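PDB 6SWG: periphilin-1 from Homo sapiens, which is a subunit of the HUSH complex, in which it probably contributes to epigenetic silencing of genes and transposable elements. Local coordinates for residues Arg24-Ile35 with Glu82-Asp91. Residues are numbered along the deposited sequence; the frame is centred on the assembly and turned at random.
Sequences RSKAIASKTKEI and ELKHFIAEYD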
loop_
_atom_site.group_PDB
_atom_site.type_symbol
_atom_site.label_atom_id
_atom_site.label_comp_id
_atom_site.label_asym_id
_atom_site.label_seq_id
_atom_site.Cartn_x
_atom_site.Cartn_y
_atom_site.Cartn_z
ATOM N N ARG B 24 10.736 -24.768 -20.888
ATOM C CA ARG B 24 10.426 -23.419 -21.335
ATOM C C ARG B 24 8.955 -23.123 -21.119
ATOM O O ARG B 24 8.592 -22.007 -20.722
ATOM C CB ARG B 24 10.824 -23.272 -22.806
ATOM C CG ARG B 24 10.051 -22.227 -23.573
ATOM C CD ARG B 24 10.399 -22.176 -25.102
ATOM N NE ARG B 24 9.976 -20.873 -25.645
ATOM C CZ ARG B 24 8.727 -20.602 -26.070
ATOM N NH1 ARG B 24 8.433 -19.410 -26.531
ATOM N NH2 ARG B 24 7.761 -21.529 -26.089
ATOM N N SER B 25 8.103 -24.115 -21.381
ATOM C CA SER B 25 6.695 -23.948 -21.083
ATOM C C SER B 25 6.504 -23.730 -19.596
ATOM O O SER B 25 5.723 -22.869 -19.179
ATOM C CB SER B 25 5.895 -25.146 -21.570
ATOM O OG SER B 25 6.017 -26.246 -20.695
ATOM N N LYS B 26 7.237 -24.480 -18.775
ATOM C CA LYS B 26 7.096 -24.293 -17.338
ATOM C C LYS B 26 7.550 -22.902 -16.905
ATOM O O LYS B 26 6.898 -22.284 -16.062
ATOM C CB LYS B 26 7.873 -25.347 -16.565
ATOM C CG LYS B 26 7.301 -26.727 -16.646
ATOM C CD LYS B 26 8.213 -27.680 -15.892
ATOM C CE LYS B 26 8.118 -29.078 -16.456
ATOM N NZ LYS B 26 9.235 -29.950 -15.949
ATOM N N ALA B 27 8.670 -22.414 -17.447
ATOM C CA ALA B 27 9.163 -21.076 -17.103
ATOM C C ALA B 27 8.139 -19.995 -17.444
ATOM O O ALA B 27 7.873 -19.098 -16.619
ATOM C CB ALA B 27 10.479 -20.796 -17.839
ATOM N N ILE B 28 7.551 -20.075 -18.655
ATOM C CA ILE B 28 6.540 -19.094 -19.052
ATOM C C ILE B 28 5.335 -19.197 -18.137
ATOM O O ILE B 28 4.784 -18.193 -17.698
ATOM C CB ILE B 28 6.142 -19.274 -20.536
ATOM C CG1 ILE B 28 7.353 -19.033 -21.445
ATOM C CG2 ILE B 28 5.000 -18.366 -20.935
ATOM C CD1 ILE B 28 7.144 -19.462 -22.898
ATOM N N ALA B 29 4.890 -20.410 -17.855
ATOM C CA ALA B 29 3.703 -20.587 -17.009
ATOM C C ALA B 29 3.921 -20.019 -15.612
ATOM O O ALA B 29 3.042 -19.339 -15.078
ATOM C CB ALA B 29 3.341 -22.080 -16.907
ATOM N N SER B 30 5.085 -20.289 -15.007
ATOM C CA SER B 30 5.369 -19.780 -13.679
ATOM C C SER B 30 5.518 -18.271 -13.695
ATOM O O SER B 30 5.027 -17.595 -12.785
ATOM C CB SER B 30 6.629 -20.409 -13.109
ATOM O OG SER B 30 6.352 -21.713 -12.712
ATOM N N LYS B 31 6.209 -17.729 -14.716
ATOM C CA LYS B 31 6.351 -16.279 -14.815
ATOM C C LYS B 31 4.999 -15.620 -14.938
ATOM O O LYS B 31 4.733 -14.593 -14.310
ATOM C CB LYS B 31 7.191 -15.894 -16.035
ATOM C CG LYS B 31 7.649 -14.427 -16.070
ATOM C CD LYS B 31 8.457 -14.011 -14.835
ATOM C CE LYS B 31 8.713 -12.510 -14.788
ATOM N NZ LYS B 31 9.586 -12.135 -13.639
ATOM N N THR B 32 4.106 -16.250 -15.672
ATOM C CA THR B 32 2.778 -15.716 -15.820
ATOM C C THR B 32 2.059 -15.745 -14.492
ATOM O O THR B 32 1.424 -14.752 -14.095
ATOM C CB THR B 32 2.019 -16.536 -16.876
ATOM O OG1 THR B 32 2.675 -16.433 -18.164
ATOM C CG2 THR B 32 0.619 -16.063 -16.971
ATOM N N LYS B 33 2.194 -16.845 -13.762
ATOM C CA LYS B 33 1.504 -16.919 -12.481
ATOM C C LYS B 33 2.017 -15.847 -11.515
ATOM O O LYS B 33 1.218 -15.171 -10.838
ATOM C CB LYS B 33 1.649 -18.321 -11.910
ATOM C CG LYS B 33 1.009 -18.454 -10.562
ATOM C CD LYS B 33 1.105 -19.898 -10.065
ATOM C CE LYS B 33 0.433 -20.123 -8.682
ATOM N NZ LYS B 33 0.368 -21.631 -8.390
ATOM N N GLU B 34 3.336 -15.650 -11.472
ATOM C CA GLU B 34 3.915 -14.633 -10.601
ATOM C C GLU B 34 3.408 -13.233 -10.967
ATOM O O GLU B 34 3.007 -12.452 -10.090
ATOM C CB GLU B 34 5.426 -14.715 -10.664
ATOM C CG GLU B 34 6.159 -13.551 -10.038
ATOM C CD GLU B 34 7.636 -13.515 -10.513
ATOM O OE1 GLU B 34 7.889 -13.280 -11.726
ATOM O OE2 GLU B 34 8.544 -13.740 -9.689
ATOM N N ILE B 35 3.418 -12.898 -12.261
ATOM C CA ILE B 35 2.938 -11.582 -12.665
ATOM C C ILE B 35 1.483 -11.418 -12.247
ATOM O O ILE B 35 1.068 -10.340 -11.830
ATOM C CB ILE B 35 3.090 -11.413 -14.194
ATOM C CG1 ILE B 35 4.561 -11.355 -14.624
ATOM C CG2 ILE B 35 2.263 -10.220 -14.742
ATOM C CD1 ILE B 35 4.687 -11.549 -16.199
ATOM N N GLU B 82 5.920 -7.064 -19.420
ATOM C CA GLU B 82 6.864 -7.835 -18.630
ATOM C C GLU B 82 6.942 -9.259 -19.151
ATOM O O GLU B 82 8.027 -9.751 -19.478
ATOM C CB GLU B 82 6.417 -7.830 -17.174
ATOM C CG GLU B 82 7.285 -8.700 -16.322
ATOM C CD GLU B 82 7.092 -8.477 -14.817
ATOM O OE1 GLU B 82 6.195 -7.693 -14.434
ATOM O OE2 GLU B 82 7.905 -9.050 -14.038
ATOM N N LEU B 83 5.768 -9.870 -19.412
ATOM C CA LEU B 83 5.755 -11.256 -19.862
ATOM C C LEU B 83 6.417 -11.364 -21.234
ATOM O O LEU B 83 7.250 -12.264 -21.469
ATOM C CB LEU B 83 4.326 -11.781 -19.900
ATOM C CG LEU B 83 4.267 -13.235 -20.385
ATOM C CD1 LEU B 83 5.030 -14.176 -19.508
ATOM C CD2 LEU B 83 2.806 -13.697 -20.459
ATOM N N LYS B 84 6.130 -10.404 -22.125
ATOM C CA LYS B 84 6.780 -10.454 -23.439
ATOM C C LYS B 84 8.286 -10.331 -23.290
ATOM O O LYS B 84 9.044 -11.152 -23.828
ATOM C CB LYS B 84 6.253 -9.384 -24.369
ATOM C CG LYS B 84 4.834 -9.618 -24.766
ATOM C CD LYS B 84 4.345 -8.502 -25.694
ATOM C CE LYS B 84 2.887 -8.712 -26.065
ATOM N NZ LYS B 84 2.319 -7.772 -27.101
ATOM N N HIS B 85 8.726 -9.411 -22.434
ATOM C CA HIS B 85 10.155 -9.279 -22.186
ATOM C C HIS B 85 10.755 -10.614 -21.782
ATOM O O HIS B 85 11.743 -11.060 -22.385
ATOM C CB HIS B 85 10.448 -8.245 -21.123
ATOM C CG HIS B 85 11.851 -7.764 -21.192
ATOM N ND1 HIS B 85 12.764 -7.999 -20.193
ATOM C CD2 HIS B 85 12.521 -7.120 -22.175
ATOM C CE1 HIS B 85 13.930 -7.489 -20.543
ATOM N NE2 HIS B 85 13.803 -6.942 -21.736
ATOM N N PHE B 86 10.083 -11.318 -20.857
ATOM C CA PHE B 86 10.594 -12.581 -20.367
ATOM C C PHE B 86 10.717 -13.571 -21.507
ATOM O O PHE B 86 11.828 -14.026 -21.829
ATOM C CB PHE B 86 9.656 -13.113 -19.307
ATOM C CG PHE B 86 10.052 -14.441 -18.756
ATOM C CD1 PHE B 86 9.644 -15.601 -19.364
ATOM C CD2 PHE B 86 10.806 -14.519 -17.604
ATOM C CE1 PHE B 86 9.987 -16.811 -18.853
ATOM C CE2 PHE B 86 11.159 -15.737 -17.076
ATOM C CZ PHE B 86 10.732 -16.895 -17.701
ATOM N N ILE B 87 9.638 -13.749 -22.265
ATOM C CA ILE B 87 9.725 -14.677 -23.362
ATOM C C ILE B 87 10.865 -14.262 -24.289
ATOM O O ILE B 87 11.739 -15.087 -24.613
ATOM C CB ILE B 87 8.378 -14.768 -24.092
ATOM C CG1 ILE B 87 7.333 -15.389 -23.178
ATOM C CG2 ILE B 87 8.547 -15.506 -25.357
ATOM C CD1 ILE B 87 5.863 -15.199 -23.754
ATOM N N ALA B 88 10.914 -12.975 -24.698
ATOM C CA ALA B 88 11.954 -12.568 -25.656
ATOM C C ALA B 88 13.364 -12.872 -25.080
ATOM O O ALA B 88 14.206 -13.504 -25.756
ATOM C CB ALA B 88 11.783 -11.092 -26.030
ATOM N N GLU B 89 13.599 -12.520 -23.799
ATOM C CA GLU B 89 14.913 -12.795 -23.190
ATOM C C GLU B 89 15.221 -14.291 -23.246
ATOM O O GLU B 89 16.285 -14.721 -23.735
ATOM C CB GLU B 89 14.952 -12.313 -21.737
ATOM C CG GLU B 89 15.072 -10.814 -21.567
ATOM C CD GLU B 89 16.427 -10.287 -22.046
ATOM O OE1 GLU B 89 16.587 -9.086 -22.335
ATOM O OE2 GLU B 89 17.384 -11.072 -22.129
ATOM N N TYR B 90 14.237 -15.103 -22.884
ATOM C CA TYR B 90 14.466 -16.532 -22.843
ATOM C C TYR B 90 14.798 -17.062 -24.227
ATOM O O TYR B 90 15.640 -17.950 -24.376
ATOM C CB TYR B 90 13.216 -17.238 -22.329
ATOM C CG TYR B 90 13.439 -18.643 -21.883
ATOM C CD1 TYR B 90 13.654 -18.907 -20.528
ATOM C CD2 TYR B 90 13.426 -19.710 -22.779
ATOM C CE1 TYR B 90 13.831 -20.174 -20.073
ATOM C CE2 TYR B 90 13.615 -21.038 -22.313
ATOM C CZ TYR B 90 13.816 -21.238 -20.952
ATOM O OH TYR B 90 14.017 -22.465 -20.349
ATOM N N ASP B 91 14.107 -16.572 -25.245
ATOM C CA ASP B 91 14.279 -17.154 -26.554
ATOM C C ASP B 91 15.447 -16.531 -27.277
ATOM O O ASP B 91 15.575 -16.750 -28.494
ATOM C CB ASP B 91 12.999 -16.966 -27.432
ATOM C CG ASP B 91 11.799 -17.833 -26.946
ATOM O OD1 ASP B 91 12.107 -18.756 -26.160
ATOM O OD2 ASP B 91 10.599 -17.578 -27.315
#
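Arg24 and Asp91 clasp each other near the open end of an antiparallel helical hairpin, formed by helix 23-56 and helix 61-93 of the periphilin C-terminal domain. The axes of 24-35 and 82-91 run 158° apart.

The Arg24 chain, CG anti to the backbone N and extended to NE, presents its guanidinium side-on to the carboxylate: NE reaches Asp91 OD1 at 3.0 Å, nearly straight at 170°, and NH1 reaches Asp91 OD2 at 2.9 Å. Both oxygens use syn lone pairs, and the two planes are nearly coplanar. Ile28 CD1 covers one guanidinium face, while Arg24 NH2 hydrogen-bonds to the backbone of a chain of another protein in the assembly. A methionine in place of Arg24 would probably leave the Asp91 carboxylate without its two-pronged partner and lose the hydrogen bond to that protein. At the other end, Lys31 NZ makes a salt bridge to Glu34 OE1 of its own helix at 2.8 Å and a longer one across to Glu82 OE2 at 3.5 Å, a three-residue network.

The aliphatic part of Lys31 also lies on Phe86: its CG sits over a face of the ring, 3.7 Å from the centroid, a CH-pi contact. A bend at chi2 (57°) keeps CD close to that ring. Ala27 CB meets the same ring at its edge, and Tyr90 CE2 packs on Arg24 CB.

Among the aliphatic groups, Ile28 CG1 touches Ile87 CG1 at 4.0 Å and Ile35 CD1 packs on Leu83 CB; Leu83 and Ile87 also face apolar side chains of that partner protein. Beside Leu83, Thr32 OG1 donates to Ile28 O at 2.8 Å, from the opposite face of that carbonyl to Thr32 N.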